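Monooxygenase (Agrobacterium tumefaciens, PDB 2I7G) probably acts as a flavin-dependent monooxygenase of the bacterial luciferase-like family. Local coordinates at residues T28-N33 / D75-S80; R126-A131 / R193-I198; G224-F229 / G301-L306. All coordinates share one frame; numbering follows the deposited sequence. Where two conformers were deposited one is given.

How the contacts relate
The three contacts follow one another along the chain and all belong to the parallel, barrel-like sheet or its loops. Contact 1 joins the loops after the neighbouring strands 23-28 and 65-68. Strand 96-99 separates 65-68 from 127-131, which pairs with 196-200 in contact 2. The next strand, 217-220, leads into the first loop of contact 3, whose other loop runs from helix 293-300 to strand 307-309. The centre of contact 1 lies about 21 Å from that of contact 2, and both lie about 27 Å from that of contact 3. Contact 2 thus joins two strands of the barrel wall, while contacts 1 and 3 tie together loops around it.

Contact 1. Residues T28-N33 / D75-S80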
loop_
_atom_site.group_PDB
_atom_site.type_symbol
_atom_site.label_atom_id
_atom_site.label_comp_id
_atom_site.label_asym_id
_atom_site.label_seq_id
_atom_site.Cartn_x
_atom_site.Cartn_y
_atom_site.Cartn_z
ATOM N N THR B 28 4.860 -16.086 3.234
ATOM C CA THR B 28 4.195 -16.717 2.085
ATOM C C THR B 28 4.294 -15.752 0.908
ATOM O O THR B 28 4.517 -14.527 1.110
ATOM C CB THR B 28 2.722 -17.125 2.404
ATOM O OG1 THR B 28 2.087 -17.751 1.263
ATOM C CG2 THR B 28 1.892 -15.897 2.794
ATOM N N PHE B 29 4.077 -16.315 -0.284
ATOM C CA PHE B 29 4.003 -15.569 -1.517
ATOM C C PHE B 29 2.560 -15.382 -1.979
ATOM O O PHE B 29 2.320 -14.657 -2.979
ATOM C CB PHE B 29 4.813 -16.278 -2.627
ATOM C CG PHE B 29 6.288 -16.436 -2.312
ATOM C CD1 PHE B 29 6.910 -15.631 -1.356
ATOM C CD2 PHE B 29 7.051 -17.388 -2.992
ATOM C CE1 PHE B 29 8.285 -15.747 -1.083
ATOM C CE2 PHE B 29 8.402 -17.540 -2.732
ATOM C CZ PHE B 29 9.040 -16.731 -1.763
ATOM N N ALA B 30 1.625 -16.036 -1.259
ATOM C CA ALA B 30 0.195 -15.935 -1.539
ATOM C C ALA B 30 -0.077 -16.423 -2.969
ATOM O O ALA B 30 -0.605 -15.695 -3.820
ATOM C CB ALA B 30 -0.293 -14.485 -1.333
ATOM N N ASP B 31 0.288 -17.681 -3.202
ATOM C CA ASP B 31 0.013 -18.428 -4.447
ATOM C C ASP B 31 -1.487 -18.499 -4.708
ATOM O O ASP B 31 -2.287 -18.654 -3.786
ATOM C CB ASP B 31 0.566 -19.861 -4.296
ATOM C CG ASP B 31 2.009 -19.897 -3.721
ATOM O OD1 ASP B 31 2.833 -20.675 -4.243
ATOM O OD2 ASP B 31 2.342 -19.146 -2.770
ATOM N N VAL B 32 -1.844 -18.405 -5.981
ATOM C CA VAL B 32 -3.190 -18.648 -6.454
ATOM C C VAL B 32 -3.192 -19.674 -7.606
ATOM O O VAL B 32 -2.155 -19.971 -8.235
ATOM C CB VAL B 32 -3.905 -17.328 -6.906
ATOM C CG1 VAL B 32 -4.006 -16.357 -5.700
ATOM C CG2 VAL B 32 -3.165 -16.651 -8.078
ATOM N N ASN B 33 -4.376 -20.199 -7.875
ATOM C CA ASN B 33 -4.582 -21.009 -9.054
ATOM C C ASN B 33 -4.431 -20.131 -10.296
ATOM O O ASN B 33 -5.181 -19.167 -10.463
ATOM C CB ASN B 33 -5.954 -21.658 -9.025
ATOM C CG ASN B 33 -6.099 -22.725 -10.101
ATOM O OD1 ASN B 33 -5.393 -22.694 -11.118
ATOM N ND2 ASN B 33 -6.999 -23.670 -9.885
ATOM N N ASP B 75 0.389 -16.548 -11.065
ATOM C CA ASP B 75 0.115 -17.469 -9.982
ATOM C C ASP B 75 0.431 -16.926 -8.580
ATOM O O ASP B 75 0.490 -17.715 -7.619
ATOM C CB ASP B 75 0.809 -18.810 -10.200
ATOM C CG ASP B 75 2.311 -18.682 -10.439
ATOM O OD1 ASP B 75 2.799 -17.602 -10.778
ATOM O OD2 ASP B 75 3.008 -19.714 -10.347
ATOM N N TYR B 76 0.602 -15.607 -8.456
ATOM C CA TYR B 76 0.810 -14.990 -7.123
ATOM C C TYR B 76 -0.011 -13.712 -7.061
ATOM O O TYR B 76 -0.078 -12.972 -8.053
ATOM C CB TYR B 76 2.249 -14.595 -6.929
ATOM C CG TYR B 76 3.204 -15.761 -6.869
ATOM C CD1 TYR B 76 3.210 -16.635 -5.775
ATOM C CD2 TYR B 76 4.137 -15.955 -7.888
ATOM C CE1 TYR B 76 4.107 -17.724 -5.716
ATOM C CE2 TYR B 76 5.052 -17.034 -7.836
ATOM C CZ TYR B 76 5.031 -17.891 -6.747
ATOM O OH TYR B 76 5.942 -18.943 -6.689
ATOM N N VAL B 77 -0.677 -13.489 -5.938
ATOM C CA VAL B 77 -1.544 -12.326 -5.832
ATOM C C VAL B 77 -0.832 -11.103 -5.209
ATOM O O VAL B 77 -1.347 -9.984 -5.313
ATOM C CB VAL B 77 -2.864 -12.691 -5.078
ATOM C CG1 VAL B 77 -2.631 -13.018 -3.617
ATOM C CG2 VAL B 77 -3.909 -11.554 -5.153
ATOM N N VAL B 78 0.336 -11.303 -4.609
ATOM C CA VAL B 78 1.029 -10.189 -3.900
ATOM C C VAL B 78 2.180 -9.651 -4.743
ATOM O O VAL B 78 3.306 -10.153 -4.678
ATOM C CB VAL B 78 1.478 -10.585 -2.487
ATOM C CG1 VAL B 78 2.229 -9.403 -1.797
ATOM C CG2 VAL B 78 0.185 -11.006 -1.647
ATOM N N SER B 79 1.889 -8.636 -5.536
ATOM C CA SER B 79 2.932 -7.866 -6.208
ATOM C C SER B 79 3.253 -6.621 -5.389
ATOM O O SER B 79 4.225 -5.930 -5.666
ATOM C CB SER B 79 2.499 -7.437 -7.599
ATOM O OG SER B 79 1.353 -6.575 -7.529
ATOM N N SER B 80 2.419 -6.343 -4.378
ATOM C CA SER B 80 2.640 -5.158 -3.518
ATOM C C SER B 80 2.468 -5.546 -2.053
ATOM O O SER B 80 1.380 -5.366 -1.484
ATOM C CB SER B 80 1.702 -4.003 -3.944
ATOM O OG SER B 80 1.957 -2.833 -3.180
HETATM O O HOH W 1 2.296 -20.310 -7.241
#
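Asp75 O gathers three approaches. Val32 N donates to Asp75 O at 2.9 Å, from above the carbonyl plane, and Asp31 CA adds a CA-H...O contact to the same Asp75 O at 3.3 Å. A water donates to Asp75 O or Asp31 OD1, which compete for it with other acceptors. In the return bond Val77 N reaches Ala30 O at 3.1 Å, nearly straight at 168°, and the two together make a single bridge at Asp31 and Tyr76. Asp31 and Tyr76 then run side by side, the carboxylate turned 74° from the ring with OD2 in plane at its edge; Arg281 forms a salt bridge with OD1. With CG beside its backbone N (chi1 -60°), Phe29 directs a ring edge at the face of Tyr76 in an offset edge-to-face pair, centroids 5.9 Å apart. Ala30 CB rests on two valine methyls, Val78 CG2 at 3.5 Å and Val77 CG1 at 3.6 Å. Val77 also packs on Leu121 of the second subunit, which brings the contact to the dimer interface. Such a meeting of loops after adjacent parallel strands belongs to the C-terminal end of a TIM barrel, where enzymes of this fold carry their active sites.

Contact 2. Residues R126-A131 / R193-I198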
loop_
_atom_site.group_PDB
_atom_site.type_symbol
_atom_site.label_atom_id
_atom_site.label_comp_id
_atom_site.label_asym_id
_atom_site.label_seq_id
_atom_site.Cartn_x
_atom_site.Cartn_y
_atom_site.Cartn_z
ATOM N N ARG B 126 5.260 -1.834 14.106
ATOM C CA ARG B 126 5.495 -3.281 13.866
ATOM C C ARG B 126 6.012 -3.642 12.438
ATOM O O ARG B 126 6.171 -4.864 12.115
ATOM C CB ARG B 126 4.230 -4.061 14.166
ATOM C CG ARG B 126 3.933 -4.200 15.646
ATOM C CD ARG B 126 2.665 -4.921 15.936
ATOM N NE ARG B 126 1.454 -4.257 15.442
ATOM C CZ ARG B 126 0.510 -4.841 14.690
ATOM N NH1 ARG B 126 0.599 -6.115 14.266
ATOM N NH2 ARG B 126 -0.551 -4.107 14.343
ATOM N N ALA B 127 6.313 -2.625 11.608
ATOM C CA ALA B 127 6.746 -2.881 10.218
ATOM C C ALA B 127 8.251 -3.152 10.075
ATOM O O ALA B 127 9.081 -2.612 10.851
ATOM C CB ALA B 127 6.317 -1.710 9.244
ATOM N N GLU B 128 8.577 -3.949 9.052
ATOM C CA GLU B 128 9.965 -4.195 8.650
ATOM C C GLU B 128 10.010 -4.413 7.144
ATOM O O GLU B 128 8.980 -4.770 6.483
ATOM C CB GLU B 128 10.548 -5.458 9.350
ATOM C CG GLU B 128 10.438 -5.482 10.861
ATOM C CD GLU B 128 11.133 -6.675 11.467
ATOM O OE1 GLU B 128 11.595 -7.562 10.697
ATOM O OE2 GLU B 128 11.186 -6.718 12.714
ATOM N N ILE B 129 11.203 -4.189 6.599
ATOM C CA ILE B 129 11.464 -4.443 5.175
ATOM C C ILE B 129 12.530 -5.536 5.096
ATOM O O ILE B 129 13.557 -5.438 5.783
ATOM C CB ILE B 129 12.021 -3.164 4.463
ATOM C CG1 ILE B 129 10.973 -2.034 4.500
ATOM C CG2 ILE B 129 12.450 -3.544 3.018
ATOM C CD1 ILE B 129 11.578 -0.608 4.147
HETATM N N MSE B 130 12.285 -6.575 4.287
HETATM C CA MSE B 130 13.355 -7.530 3.972
HETATM C C MSE B 130 13.641 -7.408 2.487
HETATM O O MSE B 130 12.787 -7.740 1.643
HETATM C CB MSE B 130 12.969 -8.964 4.361
HETATM C CG MSE B 130 14.070 -9.945 4.031
HETATM SE SE MSE B 130 13.403 -11.814 4.162
HETATM C CE MSE B 130 12.257 -11.710 5.737
ATOM N N ALA B 131 14.807 -6.849 2.174
ATOM C CA ALA B 131 15.143 -6.560 0.779
ATOM C C ALA B 131 15.975 -7.714 0.207
ATOM O O ALA B 131 16.906 -8.222 0.861
ATOM C CB ALA B 131 15.915 -5.288 0.702
ATOM N N ARG B 193 14.300 3.369 14.099
ATOM C CA ARG B 193 14.986 2.903 12.906
ATOM C C ARG B 193 14.140 1.778 12.320
ATOM O O ARG B 193 14.068 0.689 12.891
ATOM C CB ARG B 193 16.377 2.371 13.275
ATOM C CG ARG B 193 17.488 2.705 12.276
ATOM C CD ARG B 193 17.883 4.182 12.381
ATOM N NE ARG B 193 19.281 4.465 12.035
ATOM C CZ ARG B 193 20.309 4.380 12.883
ATOM N NH1 ARG B 193 20.125 3.997 14.145
ATOM N NH2 ARG B 193 21.538 4.672 12.468
ATOM N N LEU B 194 13.497 2.044 11.190
ATOM C CA LEU B 194 12.699 1.014 10.517
ATOM C C LEU B 194 13.630 -0.177 10.220
ATOM O O LEU B 194 14.606 -0.008 9.484
ATOM C CB LEU B 194 12.122 1.584 9.216
ATOM C CG LEU B 194 10.999 0.862 8.447
ATOM C CD1 LEU B 194 9.697 0.813 9.241
ATOM C CD2 LEU B 194 10.749 1.531 7.099
ATOM N N PRO B 195 13.360 -1.370 10.800
ATOM C CA PRO B 195 14.275 -2.485 10.498
ATOM C C PRO B 195 14.330 -2.817 8.998
ATOM O O PRO B 195 13.284 -2.830 8.286
ATOM C CB PRO B 195 13.739 -3.651 11.346
ATOM C CG PRO B 195 12.809 -2.982 12.362
ATOM C CD PRO B 195 12.259 -1.792 11.692
ATOM N N VAL B 196 15.563 -2.984 8.519
ATOM C CA VAL B 196 15.810 -3.435 7.162
ATOM C C VAL B 196 16.708 -4.680 7.255
ATOM O O VAL B 196 17.814 -4.612 7.817
ATOM C CB VAL B 196 16.474 -2.349 6.309
ATOM C CG1 VAL B 196 16.857 -2.922 4.928
ATOM C CG2 VAL B 196 15.502 -1.149 6.164
ATOM N N TRP B 197 16.177 -5.794 6.781
ATOM C CA TRP B 197 16.910 -7.066 6.694
ATOM C C TRP B 197 17.312 -7.302 5.252
ATOM O O TRP B 197 16.607 -6.898 4.336
ATOM C CB TRP B 197 15.992 -8.246 7.100
ATOM C CG TRP B 197 15.725 -8.324 8.571
ATOM C CD1 TRP B 197 14.990 -7.438 9.335
ATOM C CD2 TRP B 197 16.153 -9.359 9.453
ATOM N NE1 TRP B 197 14.968 -7.867 10.643
ATOM C CE2 TRP B 197 15.664 -9.045 10.737
ATOM C CE3 TRP B 197 16.939 -10.518 9.289
ATOM C CZ2 TRP B 197 15.932 -9.840 11.860
ATOM C CZ3 TRP B 197 17.193 -11.317 10.410
ATOM C CH2 TRP B 197 16.681 -10.970 11.676
ATOM N N ILE B 198 18.422 -8.009 5.048
ATOM C CA ILE B 198 18.862 -8.394 3.736
ATOM C C ILE B 198 18.633 -9.914 3.578
ATOM O O ILE B 198 19.193 -10.729 4.335
ATOM C CB ILE B 198 20.354 -8.039 3.514
ATOM C CG1 ILE B 198 20.590 -6.541 3.700
ATOM C CG2 ILE B 198 20.831 -8.525 2.128
ATOM C CD1 ILE B 198 19.683 -5.630 2.919
HETATM O O HOH W 2 13.969 -6.613 13.207
#
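With CG anti to the carbonyl carbon in both residues (chi1 -53° in Glu128, -74° in Trp197), the two side chains leave their strands in a common direction, one alongside the other. The extended chain of Glu128 brings its carboxylate next to the indole, the planes 13° apart. Glu128 OE1 lies 3.4 Å from Trp197 NE1, but the angle is too poor for a hydrogen bond. The indole instead donates to a water in its plane, Trp197 NE1 to water oxygen 3.0 Å, and that water makes a weak bond to Glu128 OE2. Lower down, the aliphatic part of Glu128 crosses the ring of Pro195 at about a right angle, CG to CG 3.8 Å.

The backbones run parallel. Ile129 grips both sides of Val196: its N donates to Pro195 O at 3.0 Å, and its O accepts from Trp197 N at 2.8 Å. Ala131 N then meets Trp197 O at 2.8 Å. Met130, a selenomethionine, sets CG 4.0 Å from Trp197 CB on the inner face. On the other face Ile129 packs against helices 109-122 and 150-166, and Ala131 and Ile198 against 150-166. The Ile129 and Leu194 side chains cross at about a right angle, CD1 to CD2 3.7 Å in one of two Leu194 conformers.

Glu128 also forms salt bridges to Arg96 through OE2 and to Arg329 through OE1. The charge of a carboxylate buried in the barrel interior is thus balanced by two arginines.

Contact 3. Residues G224-F229 / G301-L306; sequences GEYRRF and GPEGNL. With SO4 (sulfate ion), chain F.
Asn305 donates through ND2 to Gly224 O at 2.9 Å, a nearly straight bond that uses a carbonyl lone pair and lies in the amide plane. The side chain reaches it with CG folded over its own backbone, flanked by N and C (chi1 61°), while Arg286 holds OD1 and so helps fix the amide's rotation. A sulfate, probably a solute of the crystallisation medium, accepts from Gly224 N through O2 at 2.7 Å and is also bound by Trp288 NE1.

Tyr226 adopts the same kind of first torsion, chi1 69°, which swings its ring beside the turn 301-304. The ring meets that turn edge-on: Tyr226 CE1 is 3.5 Å from Pro302 O, and CD1 approaches Gly304 O, which lies in the ring plane. A water links Tyr226 OH to Pro302 O, while the backbone N of Tyr226 binds Glu303 O at 3.0 Å.

Glu303 lays its carboxylate over one face of the Arg227 guanidinium, the planes 31° apart, in one of two Arg227 conformers. Glu303 OE1 is 3.1 Å from Arg227 NE, yet no N-H points at it, so the attraction is one of charge. Arg227 NH2 instead bonds Glu225 OE1 on its syn side at 3.0 Å. The resulting three-residue surface network is tentative, since Arg227 also touches a crystal neighbour.

Inward, Tyr226 packs on helix 311-325, whose Lys317 binds the carbonyls of Gly301, Gly304 and Leu306. The contact thus joins the link from strand 217-220 to helix 230-242 with the one from helix 293-300 to strand 307-309.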
loop_
_atom_site.group_PDB
_atom_site.type_symbol
_atom_site.label_atom_id
_atom_site.label_comp_id
_atom_site.label_asym_id
_atom_site.label_seq_id
_atom_site.Cartn_x
_atom_site.Cartn_y
_atom_site.Cartn_z
ATOM N N GLY B 224 19.537 -29.860 0.040
ATOM C CA GLY B 224 20.571 -30.533 0.812
ATOM C C GLY B 224 20.324 -30.435 2.301
ATOM O O GLY B 224 19.208 -30.146 2.755
ATOM N N GLU B 225 21.358 -30.732 3.066
ATOM C CA GLU B 225 21.255 -30.688 4.516
ATOM C C GLU B 225 21.433 -29.272 4.983
ATOM O O GLU B 225 22.301 -28.555 4.483
ATOM C CB GLU B 225 22.283 -31.626 5.151
ATOM C CG GLU B 225 22.025 -33.082 4.756
ATOM C CD GLU B 225 22.827 -34.076 5.576
ATOM O OE1 GLU B 225 23.725 -33.669 6.352
ATOM O OE2 GLU B 225 22.530 -35.277 5.465
ATOM N N TYR B 226 20.589 -28.847 5.912
ATOM C CA TYR B 226 20.655 -27.467 6.377
ATOM C C TYR B 226 22.042 -27.113 6.929
ATOM O O TYR B 226 22.475 -25.977 6.771
ATOM C CB TYR B 226 19.525 -27.107 7.362
ATOM C CG TYR B 226 19.582 -27.768 8.720
ATOM C CD1 TYR B 226 18.700 -28.795 9.059
ATOM C CD2 TYR B 226 20.423 -27.286 9.710
ATOM C CE1 TYR B 226 18.714 -29.390 10.343
ATOM C CE2 TYR B 226 20.452 -27.866 11.000
ATOM C CZ TYR B 226 19.601 -28.899 11.304
ATOM O OH TYR B 226 19.643 -29.443 12.553
ATOM N N ARG B 227 22.708 -28.104 7.538
ATOM C CA ARG B 227 24.044 -27.941 8.130
ATOM C C ARG B 227 25.034 -27.285 7.189
ATOM O O ARG B 227 25.924 -26.537 7.622
ATOM C CB ARG B 227 24.635 -29.308 8.524
ATOM C CG ARG B 227 24.133 -29.833 9.812
ATOM C CD ARG B 227 24.931 -31.053 10.214
ATOM N NE ARG B 227 24.602 -32.263 9.452
ATOM C CZ ARG B 227 25.052 -33.478 9.778
ATOM N NH1 ARG B 227 25.846 -33.624 10.831
ATOM N NH2 ARG B 227 24.719 -34.538 9.057
ATOM N N ARG B 228 24.906 -27.595 5.903
ATOM C CA ARG B 228 25.883 -27.146 4.906
ATOM C C ARG B 228 25.932 -25.614 4.773
ATOM O O ARG B 228 26.925 -25.045 4.297
ATOM C CB ARG B 228 25.650 -27.808 3.559
ATOM C CG ARG B 228 24.581 -27.226 2.759
ATOM C CD ARG B 228 24.511 -27.930 1.416
ATOM N NE ARG B 228 23.391 -27.414 0.626
ATOM C CZ ARG B 228 23.496 -26.438 -0.273
ATOM N NH1 ARG B 228 24.678 -25.856 -0.491
ATOM N NH2 ARG B 228 22.416 -26.036 -0.943
ATOM N N PHE B 229 24.844 -24.959 5.180
ATOM C CA PHE B 229 24.741 -23.481 5.131
ATOM C C PHE B 229 25.432 -22.752 6.293
ATOM O O PHE B 229 25.689 -21.533 6.207
ATOM C CB PHE B 229 23.246 -23.089 5.091
ATOM C CG PHE B 229 22.570 -23.450 3.800
ATOM C CD1 PHE B 229 22.594 -22.569 2.724
ATOM C CD2 PHE B 229 21.920 -24.668 3.651
ATOM C CE1 PHE B 229 21.978 -22.882 1.509
ATOM C CE2 PHE B 229 21.299 -25.012 2.438
ATOM C CZ PHE B 229 21.327 -24.100 1.360
ATOM N N GLY B 301 13.805 -35.449 6.427
ATOM C CA GLY B 301 14.479 -36.142 7.547
ATOM C C GLY B 301 15.173 -35.140 8.483
ATOM O O GLY B 301 15.183 -33.935 8.213
ATOM N N PRO B 302 15.764 -35.631 9.590
ATOM C CA PRO B 302 16.351 -34.759 10.626
ATOM C C PRO B 302 17.359 -33.723 10.110
ATOM O O PRO B 302 17.323 -32.564 10.549
ATOM C CB PRO B 302 17.009 -35.745 11.608
ATOM C CG PRO B 302 16.190 -37.020 11.450
ATOM C CD PRO B 302 15.836 -37.063 9.954
ATOM N N GLU B 303 18.188 -34.110 9.146
ATOM C CA GLU B 303 19.207 -33.188 8.610
ATOM C C GLU B 303 18.756 -32.368 7.392
ATOM O O GLU B 303 19.478 -31.483 6.957
ATOM C CB GLU B 303 20.476 -33.957 8.255
ATOM C CG GLU B 303 21.089 -34.718 9.453
ATOM C CD GLU B 303 21.468 -33.799 10.635
ATOM O OE1 GLU B 303 21.637 -32.562 10.449
ATOM O OE2 GLU B 303 21.596 -34.322 11.759
ATOM N N GLY B 304 17.580 -32.666 6.840
ATOM C CA GLY B 304 17.185 -32.087 5.577
ATOM C C GLY B 304 16.655 -30.665 5.699
ATOM O O GLY B 304 16.326 -30.201 6.779
ATOM N N ASN B 305 16.470 -30.017 4.566
ATOM C CA ASN B 305 16.081 -28.611 4.572
ATOM C C ASN B 305 14.572 -28.343 4.789
ATOM O O ASN B 305 14.167 -27.190 5.039
ATOM C CB ASN B 305 16.548 -27.958 3.273
ATOM C CG ASN B 305 15.925 -28.612 2.082
ATOM O OD1 ASN B 305 14.827 -28.304 1.737
ATOM N ND2 ASN B 305 16.625 -29.592 1.489
ATOM N N LEU B 306 13.738 -29.384 4.728
ATOM C CA LEU B 306 12.282 -29.198 4.923
ATOM C C LEU B 306 11.912 -29.432 6.390
ATOM O O LEU B 306 12.199 -30.514 6.943
ATOM C CB LEU B 306 11.482 -30.160 4.042
ATOM C CG LEU B 306 11.606 -29.927 2.521
ATOM C CD1 LEU B 306 10.705 -30.940 1.763
ATOM C CD2 LEU B 306 11.197 -28.472 2.183
HETATM S S SO4 F . 16.746 -31.399 -1.291
HETATM O O1 SO4 F . 16.929 -30.086 -1.884
HETATM O O2 SO4 F . 17.372 -31.390 0.010
HETATM O O3 SO4 F . 15.339 -31.687 -1.150
HETATM O O4 SO4 F . 17.415 -32.408 -2.098
HETATM O O HOH W 3 17.487 -31.858 2.183
HETATM O O HOH W 4 18.114 -31.683 13.022
HETATM O O HOH W 5 21.775 -30.964 12.285
#